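Local coordinates for GCN5-related N-acetyltransferase (Sphaerobacter thermophilus, PDB 3TT2), which probably transfers an acyl group to an acceptor, as a GCN5-related N-acetyltransferase with two GNAT family regions in one chain, at residues 59-63 and 74-78; 127-133 and 308-314; 150-156 and 285-291. All coordinates share one frame; numbering follows the deposited sequence. Where two conformers were deposited one is given.

Contact 1 of 3, residues 59-63 and 74-78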
loop_
_atom_site.group_PDB
_atom_site.type_symbol
_atom_site.label_atom_id
_atom_site.label_comp_id
_atom_site.label_asym_id
_atom_site.label_seq_id
_atom_site.Cartn_x
_atom_site.Cartn_y
_atom_site.Cartn_z
ATOM N N GLN A 59 19.502 8.374 3.732
ATOM C CA GLN A 59 18.548 9.422 4.088
ATOM C C GLN A 59 17.111 9.042 4.497
ATOM O O GLN A 59 16.503 9.723 5.314
ATOM C CB GLN A 59 18.548 10.503 3.000
ATOM C CG GLN A 59 19.959 11.010 2.607
ATOM C CD GLN A 59 20.855 11.381 3.798
ATOM O OE1 GLN A 59 20.382 11.648 4.907
ATOM N NE2 GLN A 59 22.166 11.392 3.559
ATOM N N GLU A 60 16.563 7.985 3.900
ATOM C CA GLU A 60 15.151 7.611 4.103
ATOM C C GLU A 60 14.778 6.528 5.149
ATOM O O GLU A 60 13.615 6.138 5.247
ATOM C CB GLU A 60 14.478 7.351 2.761
ATOM C CG GLU A 60 14.385 8.628 1.965
ATOM C CD GLU A 60 14.196 8.423 0.474
ATOM O OE1 GLU A 60 13.656 7.375 0.056
ATOM O OE2 GLU A 60 14.599 9.329 -0.288
ATOM N N ALA A 61 15.745 6.024 5.909
ATOM C CA ALA A 61 15.431 5.025 6.927
ATOM C C ALA A 61 16.301 5.207 8.155
ATOM O O ALA A 61 17.383 5.799 8.076
ATOM C CB ALA A 61 15.582 3.632 6.368
ATOM N N VAL A 62 15.822 4.715 9.293
ATOM C CA VAL A 62 16.612 4.773 10.521
ATOM C C VAL A 62 16.578 3.438 11.256
ATOM O O VAL A 62 15.576 2.729 11.215
ATOM C CB VAL A 62 16.143 5.920 11.455
ATOM C CG1 VAL A 62 14.810 5.591 12.087
ATOM C CG2 VAL A 62 17.179 6.204 12.539
ATOM N N LEU A 63 17.684 3.090 11.913
ATOM C CA LEU A 63 17.763 1.870 12.718
ATOM C C LEU A 63 18.258 2.178 14.129
ATOM O O LEU A 63 19.345 2.720 14.300
ATOM C CB LEU A 63 18.696 0.865 12.054
ATOM C CG LEU A 63 19.106 -0.352 12.876
ATOM C CD1 LEU A 63 17.870 -1.118 13.248
ATOM C CD2 LEU A 63 20.054 -1.225 12.076
ATOM N N TYR A 74 13.014 0.303 14.032
ATOM C CA TYR A 74 13.318 0.713 12.673
ATOM C C TYR A 74 12.147 1.430 12.033
ATOM O O TYR A 74 10.995 1.053 12.248
ATOM C CB TYR A 74 13.707 -0.502 11.840
ATOM C CG TYR A 74 13.620 -0.317 10.342
ATOM C CD1 TYR A 74 12.465 -0.646 9.651
ATOM C CD2 TYR A 74 14.710 0.155 9.610
ATOM C CE1 TYR A 74 12.389 -0.497 8.275
ATOM C CE2 TYR A 74 14.645 0.304 8.229
ATOM C CZ TYR A 74 13.481 -0.022 7.562
ATOM O OH TYR A 74 13.401 0.115 6.187
ATOM N N ALA A 75 12.453 2.433 11.215
ATOM C CA ALA A 75 11.442 3.089 10.389
ATOM C C ALA A 75 11.976 3.516 9.018
ATOM O O ALA A 75 13.160 3.825 8.859
ATOM C CB ALA A 75 10.844 4.266 11.123
ATOM N N ASP A 76 11.095 3.500 8.023
ATOM C CA ASP A 76 11.397 4.059 6.702
ATOM C C ASP A 76 10.258 4.992 6.242
ATOM O O ASP A 76 9.159 4.914 6.778
ATOM C CB ASP A 76 11.699 2.954 5.673
ATOM C CG ASP A 76 10.489 2.043 5.373
ATOM O OD1 ASP A 76 9.322 2.426 5.618
ATOM O OD2 ASP A 76 10.716 0.923 4.854
ATOM N N VAL A 77 10.510 5.870 5.272
ATOM C CA VAL A 77 9.503 6.855 4.871
ATOM C C VAL A 77 9.182 6.795 3.397
ATOM O O VAL A 77 10.070 6.587 2.571
ATOM C CB VAL A 77 9.931 8.316 5.179
ATOM C CG1 VAL A 77 10.037 8.568 6.677
ATOM C CG2 VAL A 77 11.235 8.654 4.490
ATOM N N LEU A 78 7.906 6.971 3.074
ATOM C CA LEU A 78 7.505 7.300 1.707
ATOM C C LEU A 78 7.177 8.791 1.600
ATOM O O LEU A 78 6.496 9.344 2.455
ATOM C CB LEU A 78 6.318 6.458 1.268
ATOM C CG LEU A 78 6.768 5.088 0.785
ATOM C CD1 LEU A 78 5.592 4.138 0.594
ATOM C CD2 LEU A 78 7.523 5.278 -0.507
#
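Y74 packs its side chain against A61, V62 and L63. At the root, Y74 CB looks onto V62 O at 3.8 Å, with L63 CD1 a more distant apolar neighbour. CG stands anti to the backbone N (chi1 161°), which lays the ring along its own strand in the direction of D76, and Y74 CG is itself 3.7 Å from V62 O. On the side facing residues 61-63, Y74 CD2 comes to 3.2 Å from the same V62 O, which approaches the ring obliquely. One atom further, Y74 CE2 meets A61 CB at 3.9 Å. At the tip, Y74 OH donates to D76 OD2 over 3.1 Å, from the anti side and 33° out of the carboxylate plane; W52 NE1 is a second polar partner of the hydroxyl, so two bonds fix the end of the ring.

The backbone evidence is that of an antiparallel hairpin, with strand directions 176° apart. V62 and A75 form a hydrogen-bonded pair, V62 N to A75 O at 2.8 Å and A75 N to V62 O at 3.1 Å. A61 with D76 and L63 with Y74 are non-hydrogen-bonded pairs. Beyond the paired residues, V77 N also donates to E60 O at 3.1 Å, where the chain enters the strand. Here the side chains of E60 and V77 cross at about a right angle, E60 CB touching V77 CG2.

Strand 71-80 runs between strand 61-65 and strand 84-91, which D76 joins through backbone bonds with Y88. The face carrying V62 and V77 packs on W107 of helix 100-115, whereas Y74 turns to I26 and L29 of helix 23-36, so the hairpin is layered between helices as expected of a GNAT alpha-beta fold.

Contact 2 of 3, residues 127-133 and 308-314. With SO4 (sulfate ion), chain G.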
loop_
_atom_site.group_PDB
_atom_site.type_symbol
_atom_site.label_atom_id
_atom_site.label_comp_id
_atom_site.label_asym_id
_atom_site.label_seq_id
_atom_site.Cartn_x
_atom_site.Cartn_y
_atom_site.Cartn_z
ATOM N N VAL A 127 2.098 14.428 7.941
ATOM C CA VAL A 127 2.773 13.146 8.166
ATOM C C VAL A 127 1.710 12.129 8.540
ATOM O O VAL A 127 0.756 12.459 9.256
ATOM C CB VAL A 127 3.759 13.197 9.333
ATOM C CG1 VAL A 127 4.359 11.829 9.568
ATOM C CG2 VAL A 127 4.840 14.222 9.080
ATOM N N GLN A 128 1.862 10.899 8.061
ATOM C CA GLN A 128 0.870 9.886 8.338
ATOM C C GLN A 128 1.449 8.496 8.587
ATOM O O GLN A 128 2.493 8.123 8.036
ATOM C CB GLN A 128 -0.156 9.842 7.219
ATOM C CG GLN A 128 0.364 9.306 5.914
ATOM C CD GLN A 128 -0.657 9.441 4.811
ATOM O OE1 GLN A 128 -1.533 10.302 4.873
ATOM N NE2 GLN A 128 -0.561 8.589 3.800
ATOM N N HIS A 129 0.745 7.745 9.433
ATOM C CA HIS A 129 1.121 6.399 9.829
ATOM C C HIS A 129 -0.029 5.455 9.537
ATOM O O HIS A 129 -1.192 5.823 9.689
ATOM C CB HIS A 129 1.376 6.347 11.328
ATOM C CG HIS A 129 2.672 6.961 11.752
ATOM N ND1 HIS A 129 3.766 6.205 12.116
ATOM C CD2 HIS A 129 3.044 8.255 11.900
ATOM C CE1 HIS A 129 4.759 7.009 12.458
ATOM N NE2 HIS A 129 4.345 8.258 12.337
ATOM N N TYR A 130 0.284 4.234 9.129
ATOM C CA TYR A 130 -0.754 3.229 9.013
ATOM C C TYR A 130 -0.625 2.266 10.175
ATOM O O TYR A 130 0.334 1.504 10.257
ATOM C CB TYR A 130 -0.625 2.468 7.713
ATOM C CG TYR A 130 -0.680 3.317 6.479
ATOM C CD1 TYR A 130 -1.849 3.417 5.738
ATOM C CD2 TYR A 130 0.440 3.990 6.030
ATOM C CE1 TYR A 130 -1.914 4.187 4.585
ATOM C CE2 TYR A 130 0.388 4.765 4.869
ATOM C CZ TYR A 130 -0.797 4.857 4.155
ATOM O OH TYR A 130 -0.865 5.617 3.009
ATOM N N ILE A 131 -1.606 2.299 11.066
ATOM C CA ILE A 131 -1.555 1.506 12.275
ATOM C C ILE A 131 -2.461 0.279 12.169
ATOM O O ILE A 131 -3.601 0.391 11.737
ATOM C CB ILE A 131 -1.962 2.357 13.496
ATOM C CG1 ILE A 131 -1.145 3.647 13.534
ATOM C CG2 ILE A 131 -1.747 1.589 14.787
ATOM C CD1 ILE A 131 0.340 3.407 13.416
ATOM N N ARG A 132 -1.947 -0.892 12.544
ATOM C CA ARG A 132 -2.802 -2.054 12.717
ATOM C C ARG A 132 -3.931 -1.725 13.685
ATOM O O ARG A 132 -3.681 -1.232 14.784
ATOM C CB ARG A 132 -2.002 -3.234 13.262
ATOM C CG ARG A 132 -1.172 -3.958 12.226
ATOM C CD ARG A 132 -2.046 -4.546 11.129
ATOM N NE ARG A 132 -3.247 -5.170 11.660
ATOM C CZ ARG A 132 -3.304 -6.440 12.027
ATOM N NH1 ARG A 132 -4.429 -6.953 12.504
ATOM N NH2 ARG A 132 -2.226 -7.193 11.910
ATOM N N ALA A 133 -5.168 -2.004 13.278
ATOM C CA ALA A 133 -6.330 -1.725 14.126
ATOM C C ALA A 133 -6.207 -2.426 15.472
ATOM O O ALA A 133 -6.700 -1.932 16.493
ATOM C CB ALA A 133 -7.629 -2.134 13.430
ATOM N N HIS A 308 -5.948 -8.137 7.138
ATOM C CA HIS A 308 -5.867 -7.209 8.268
ATOM C C HIS A 308 -6.443 -5.834 7.923
ATOM O O HIS A 308 -6.711 -5.525 6.766
ATOM C CB HIS A 308 -4.471 -7.124 8.916
ATOM C CG HIS A 308 -3.329 -7.356 7.977
ATOM N ND1 HIS A 308 -2.450 -8.407 8.140
ATOM C CD2 HIS A 308 -2.884 -6.652 6.913
ATOM C CE1 HIS A 308 -1.541 -8.364 7.184
ATOM N NE2 HIS A 308 -1.765 -7.299 6.437
ATOM N N ARG A 309 -6.682 -5.042 8.959
ATOM C CA ARG A 309 -7.288 -3.729 8.849
ATOM C C ARG A 309 -6.335 -2.701 9.432
ATOM O O ARG A 309 -5.862 -2.848 10.560
ATOM C CB ARG A 309 -8.579 -3.709 9.662
ATOM C CG ARG A 309 -9.196 -2.322 9.857
ATOM C CD ARG A 309 -10.420 -2.446 10.722
ATOM N NE ARG A 309 -10.884 -1.191 11.293
ATOM C CZ ARG A 309 -11.160 -1.039 12.582
ATOM N NH1 ARG A 309 -10.991 -2.063 13.414
ATOM N NH2 ARG A 309 -11.598 0.131 13.040
ATOM N N TYR A 310 -6.048 -1.655 8.676
ATOM C CA TYR A 310 -5.229 -0.594 9.223
ATOM C C TYR A 310 -6.076 0.659 9.376
ATOM O O TYR A 310 -7.027 0.870 8.621
ATOM C CB TYR A 310 -4.026 -0.294 8.327
ATOM C CG TYR A 310 -3.001 -1.393 8.214
ATOM C CD1 TYR A 310 -1.830 -1.367 8.963
ATOM C CD2 TYR A 310 -3.183 -2.439 7.341
ATOM C CE1 TYR A 310 -0.875 -2.366 8.844
ATOM C CE2 TYR A 310 -2.247 -3.442 7.223
ATOM C CZ TYR A 310 -1.096 -3.403 7.972
ATOM O OH TYR A 310 -0.170 -4.414 7.830
ATOM N N VAL A 311 -5.744 1.470 10.371
ATOM C CA VAL A 311 -6.346 2.780 10.514
ATOM C C VAL A 311 -5.285 3.805 10.172
ATOM O O VAL A 311 -4.218 3.845 10.788
ATOM C CB VAL A 311 -6.842 3.048 11.933
ATOM C CG1 VAL A 311 -7.471 4.449 12.019
ATOM C CG2 VAL A 311 -7.837 2.003 12.333
ATOM N N LEU A 312 -5.577 4.636 9.179
ATOM C CA LEU A 312 -4.629 5.645 8.783
ATOM C C LEU A 312 -4.679 6.833 9.749
ATOM O O LEU A 312 -5.711 7.489 9.921
ATOM C CB LEU A 312 -4.901 6.073 7.347
ATOM C CG LEU A 312 -4.157 7.282 6.785
ATOM C CD1 LEU A 312 -2.698 7.244 7.151
ATOM C CD2 LEU A 312 -4.294 7.278 5.289
ATOM N N HIS A 313 -3.542 7.104 10.373
ATOM C CA HIS A 313 -3.418 8.237 11.273
ATOM C C HIS A 313 -2.619 9.368 10.639
ATOM O O HIS A 313 -1.540 9.142 10.092
ATOM C CB HIS A 313 -2.823 7.795 12.601
ATOM C CG HIS A 313 -3.821 7.131 13.495
ATOM N ND1 HIS A 313 -4.237 5.830 13.308
ATOM C CD2 HIS A 313 -4.517 7.601 14.558
ATOM C CE1 HIS A 313 -5.130 5.522 14.232
ATOM N NE2 HIS A 313 -5.324 6.581 14.999
ATOM N N ARG A 314 -3.171 10.580 10.703
ATOM C CA ARG A 314 -2.562 11.737 10.060
ATOM C C ARG A 314 -2.443 12.946 10.983
ATOM O O ARG A 314 -3.340 13.221 11.774
ATOM C CB ARG A 314 -3.376 12.128 8.838
ATOM C CG ARG A 314 -2.719 13.177 7.991
ATOM C CD ARG A 314 -3.520 13.418 6.743
ATOM N NE ARG A 314 -3.539 12.261 5.844
ATOM C CZ ARG A 314 -4.531 12.023 4.991
ATOM N NH1 ARG A 314 -5.566 12.860 4.965
ATOM N NH2 ARG A 314 -4.508 10.961 4.179
HETATM S S SO4 G . -7.294 -6.594 12.534
HETATM O O1 SO4 G . -8.587 -6.203 11.964
HETATM O O2 SO4 G . -6.965 -7.962 12.126
HETATM O O3 SO4 G . -6.252 -5.687 12.061
HETATM O O4 SO4 G . -7.367 -6.513 13.991
#
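Strand 305-316 pairs antiparallel with strand 125-132 of the first GNAT region, H129 with H313 and I131 with V311 forming the hydrogen-bonded pairs. The strands run 145° apart, and H129 N reaches H313 O at 2.8 Å. V311 O accepts from I131 N and, on the opposite face of its plane, from H313 ND1.

Q128 and R314 lie alongside each other, their amide and guanidinium planes 16° apart. R314 approaches side-on, NE at 3.0 Å and NH2 at 3.1 Å from Q128 OE1. A leucine in place of R314 would remove both donors and is likely to leave Q128 OE1 without the grip that fixes its amide. L312 CD1 sits over a face of the Y130 ring, 4.2 Å from its centroid. The turn at chi2 (-61°) puts R132 CD over a face of the Y310 ring, 3.7 Å from the centroid; the bend at chi3 directs the guanidinium toward H308, whose CB covers one face, and D39 forms a salt bridge with it. Beside it, R309 N donates to SO4 O3 at 3.2 Å, the sulfate probably coming from the crystallisation liquor.

Strand 84-91 flanks 125-132, strand 148-159 flanks 305-316, and helix 136-144 covers I131 and H313 through M142.

Contact 3 of 3, residues 150-156 and 285-291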
loop_
_atom_site.group_PDB
_atom_site.type_symbol
_atom_site.label_atom_id
_atom_site.label_comp_id
_atom_site.label_asym_id
_atom_site.label_seq_id
_atom_site.Cartn_x
_atom_site.Cartn_y
_atom_site.Cartn_z
ATOM N N VAL A 150 -8.216 8.912 10.210
ATOM C CA VAL A 150 -8.676 9.502 8.960
ATOM C C VAL A 150 -9.570 8.506 8.228
ATOM O O VAL A 150 -10.725 8.772 7.952
ATOM C CB VAL A 150 -7.477 9.910 8.085
ATOM C CG1 VAL A 150 -7.930 10.270 6.699
ATOM C CG2 VAL A 150 -6.747 11.052 8.726
ATOM N N ARG A 151 -8.997 7.354 7.904
ATOM C CA ARG A 151 -9.677 6.350 7.112
ATOM C C ARG A 151 -9.266 4.926 7.520
ATOM O O ARG A 151 -8.202 4.719 8.116
ATOM C CB ARG A 151 -9.321 6.603 5.654
ATOM C CG ARG A 151 -10.339 6.158 4.649
ATOM C CD ARG A 151 -10.090 6.862 3.326
ATOM N NE ARG A 151 -10.966 6.398 2.256
ATOM C CZ ARG A 151 -12.203 6.836 2.074
ATOM N NH1 ARG A 151 -12.937 6.362 1.075
ATOM N NH2 ARG A 151 -12.702 7.745 2.900
ATOM N N ASP A 152 -10.112 3.948 7.195
ATOM C CA ASP A 152 -9.757 2.543 7.348
ATOM C C ASP A 152 -9.154 2.034 6.045
ATOM O O ASP A 152 -9.635 2.371 4.956
ATOM C CB ASP A 152 -10.994 1.700 7.656
ATOM C CG ASP A 152 -11.450 1.820 9.091
ATOM O OD1 ASP A 152 -10.759 2.481 9.904
ATOM O OD2 ASP A 152 -12.505 1.228 9.405
ATOM N N ILE A 153 -8.110 1.222 6.153
ATOM C CA ILE A 153 -7.563 0.550 4.989
ATOM C C ILE A 153 -7.680 -0.951 5.212
ATOM O O ILE A 153 -7.181 -1.488 6.214
ATOM C CB ILE A 153 -6.086 0.894 4.724
ATOM C CG1 ILE A 153 -5.944 2.275 4.098
ATOM C CG2 ILE A 153 -5.507 -0.078 3.734
ATOM C CD1 ILE A 153 -6.061 3.416 5.053
ATOM N N TRP A 154 -8.349 -1.631 4.289
ATOM C CA TRP A 154 -8.524 -3.057 4.427
ATOM C C TRP A 154 -7.651 -3.812 3.444
ATOM O O TRP A 154 -7.671 -3.538 2.238
ATOM C CB TRP A 154 -9.971 -3.429 4.187
ATOM C CG TRP A 154 -10.943 -2.768 5.088
ATOM C CD1 TRP A 154 -11.516 -1.553 4.913
ATOM C CD2 TRP A 154 -11.489 -3.299 6.300
ATOM N NE1 TRP A 154 -12.387 -1.285 5.935
ATOM C CE2 TRP A 154 -12.392 -2.340 6.804
ATOM C CE3 TRP A 154 -11.299 -4.490 7.010
ATOM C CZ2 TRP A 154 -13.102 -2.527 7.981
ATOM C CZ3 TRP A 154 -12.009 -4.675 8.181
ATOM C CH2 TRP A 154 -12.900 -3.699 8.656
ATOM N N VAL A 155 -6.890 -4.767 3.961
ATOM C CA VAL A 155 -6.161 -5.689 3.106
ATOM C C VAL A 155 -6.964 -6.972 2.903
ATOM O O VAL A 155 -7.152 -7.748 3.842
ATOM C CB VAL A 155 -4.811 -6.042 3.704
ATOM C CG1 VAL A 155 -3.988 -6.770 2.688
ATOM C CG2 VAL A 155 -4.098 -4.765 4.145
HETATM N N MSE A 156 -7.423 -7.192 1.672
HETATM C CA MSE A 156 -8.212 -8.373 1.329
HETATM C C MSE A 156 -7.265 -9.435 0.813
HETATM O O MSE A 156 -6.238 -9.125 0.223
HETATM C CB MSE A 156 -9.277 -8.042 0.282
HETATM C CG MSE A 156 -10.160 -6.880 0.671
HETATM SE SE MSE A 156 -11.156 -7.036 2.381
HETATM C CE MSE A 156 -12.409 -8.486 1.947
ATOM N N LEU A 285 -5.122 -7.574 -2.176
ATOM C CA LEU A 285 -5.251 -6.196 -2.586
ATOM C C LEU A 285 -5.654 -5.367 -1.385
ATOM O O LEU A 285 -5.841 -5.876 -0.278
ATOM C CB LEU A 285 -6.263 -6.045 -3.721
ATOM C CG LEU A 285 -7.704 -6.495 -3.490
ATOM C CD1 LEU A 285 -8.512 -5.444 -2.755
ATOM C CD2 LEU A 285 -8.358 -6.815 -4.808
ATOM N N SER A 286 -5.819 -4.082 -1.628
ATOM C CA SER A 286 -6.000 -3.149 -0.551
ATOM C C SER A 286 -7.145 -2.185 -0.883
ATOM O O SER A 286 -7.248 -1.692 -2.007
ATOM C CB SER A 286 -4.683 -2.413 -0.348
ATOM O OG SER A 286 -4.795 -1.464 0.675
ATOM N N VAL A 287 -8.028 -1.932 0.075
ATOM C CA VAL A 287 -9.111 -0.985 -0.179
ATOM C C VAL A 287 -9.369 0.012 0.954
ATOM O O VAL A 287 -9.432 -0.364 2.113
ATOM C CB VAL A 287 -10.427 -1.684 -0.632
ATOM C CG1 VAL A 287 -11.145 -2.319 0.526
ATOM C CG2 VAL A 287 -11.336 -0.683 -1.312
ATOM N N ASP A 288 -9.473 1.289 0.584
ATOM C CA ASP A 288 -9.866 2.379 1.477
ATOM C C ASP A 288 -11.354 2.371 1.763
ATOM O O ASP A 288 -12.174 2.137 0.876
ATOM C CB ASP A 288 -9.524 3.718 0.844
ATOM C CG ASP A 288 -8.065 3.855 0.577
ATOM O OD1 ASP A 288 -7.555 3.151 -0.325
ATOM O OD2 ASP A 288 -7.423 4.656 1.279
ATOM N N ALA A 289 -11.698 2.643 3.011
ATOM C CA ALA A 289 -13.087 2.713 3.413
ATOM C C ALA A 289 -13.198 3.731 4.538
ATOM O O ALA A 289 -12.291 3.826 5.358
ATOM C CB ALA A 289 -13.558 1.335 3.869
ATOM N N GLU A 290 -14.286 4.497 4.570
ATOM C CA GLU A 290 -14.510 5.468 5.650
ATOM C C GLU A 290 -14.520 4.741 6.998
ATOM O O GLU A 290 -14.985 3.610 7.077
ATOM C CB GLU A 290 -15.840 6.201 5.433
ATOM C CG GLU A 290 -16.099 7.389 6.355
ATOM C CD GLU A 290 -17.593 7.712 6.490
ATOM O OE1 GLU A 290 -18.369 7.395 5.560
ATOM O OE2 GLU A 290 -17.995 8.267 7.537
ATOM N N SER A 291 -14.017 5.380 8.053
ATOM C CA SER A 291 -13.899 4.725 9.362
ATOM C C SER A 291 -15.236 4.114 9.782
ATOM O O SER A 291 -16.259 4.767 9.686
ATOM C CB SER A 291 -13.409 5.732 10.409
ATOM O OG SER A 291 -12.500 6.668 9.835
HETATM O O HOH W 1 -14.085 0.676 7.214
#
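With chi1 at -58° and chi2 at 86°, W154 turns the pyrrole edge of its indole toward A289, whose CB lies 3.5 Å from W154 NE1 near the ring plane. V287 has CG1 between its backbone N and carbonyl carbon (chi1 77°), where it meets W154 CB at 4.0 Å.

The same indole edge takes part in a water bridge. One water accepts from W154 NE1 at 2.9 Å and donates both to D152 OD2 at 2.8 Å and to E290 O at 3.1 Å, linking a carboxylate, an indole N-H and a backbone carbonyl across the strands. D152 OD2 also receives R292 N, so its position is set by more than the water.

The backbone pairing is regular in the middle, where W154 N to V287 O and V287 N to W154 O are both 2.7 Å. M156, a selenomethionine, rests its CG against L285 CD1.

This antiparallel pair joins strand 148-159 of the first N-acetyltransferase region to strand 282-290 of the second GNAT family region. Strand 148-159 has strand 305-316 on its other side, and strand 282-290 has the parallel strand 246-254; Y299 of helix 297-301 packs on M156, L285 and V287.

Contact 1 closes first along the chain, a local hairpin of the first GNAT region. Contact 2 joins residues far apart in sequence, and contact 3 is nested in the loop it closes. The centres of contacts 1 and 2 are about 17 Å apart, with strand 84-91 between their strands. Contacts 2 and 3 touch, their centres about 9 Å apart, because strands 305-316 and 148-159 are neighbours, with Y310 N probably bonded to I153 O. The centres of contacts 1 and 3 are about 24 Å apart. Strand 305-316 is thus inserted between 125-132 and 148-159, tying the two GNAT regions together by interleaved strands at their junction.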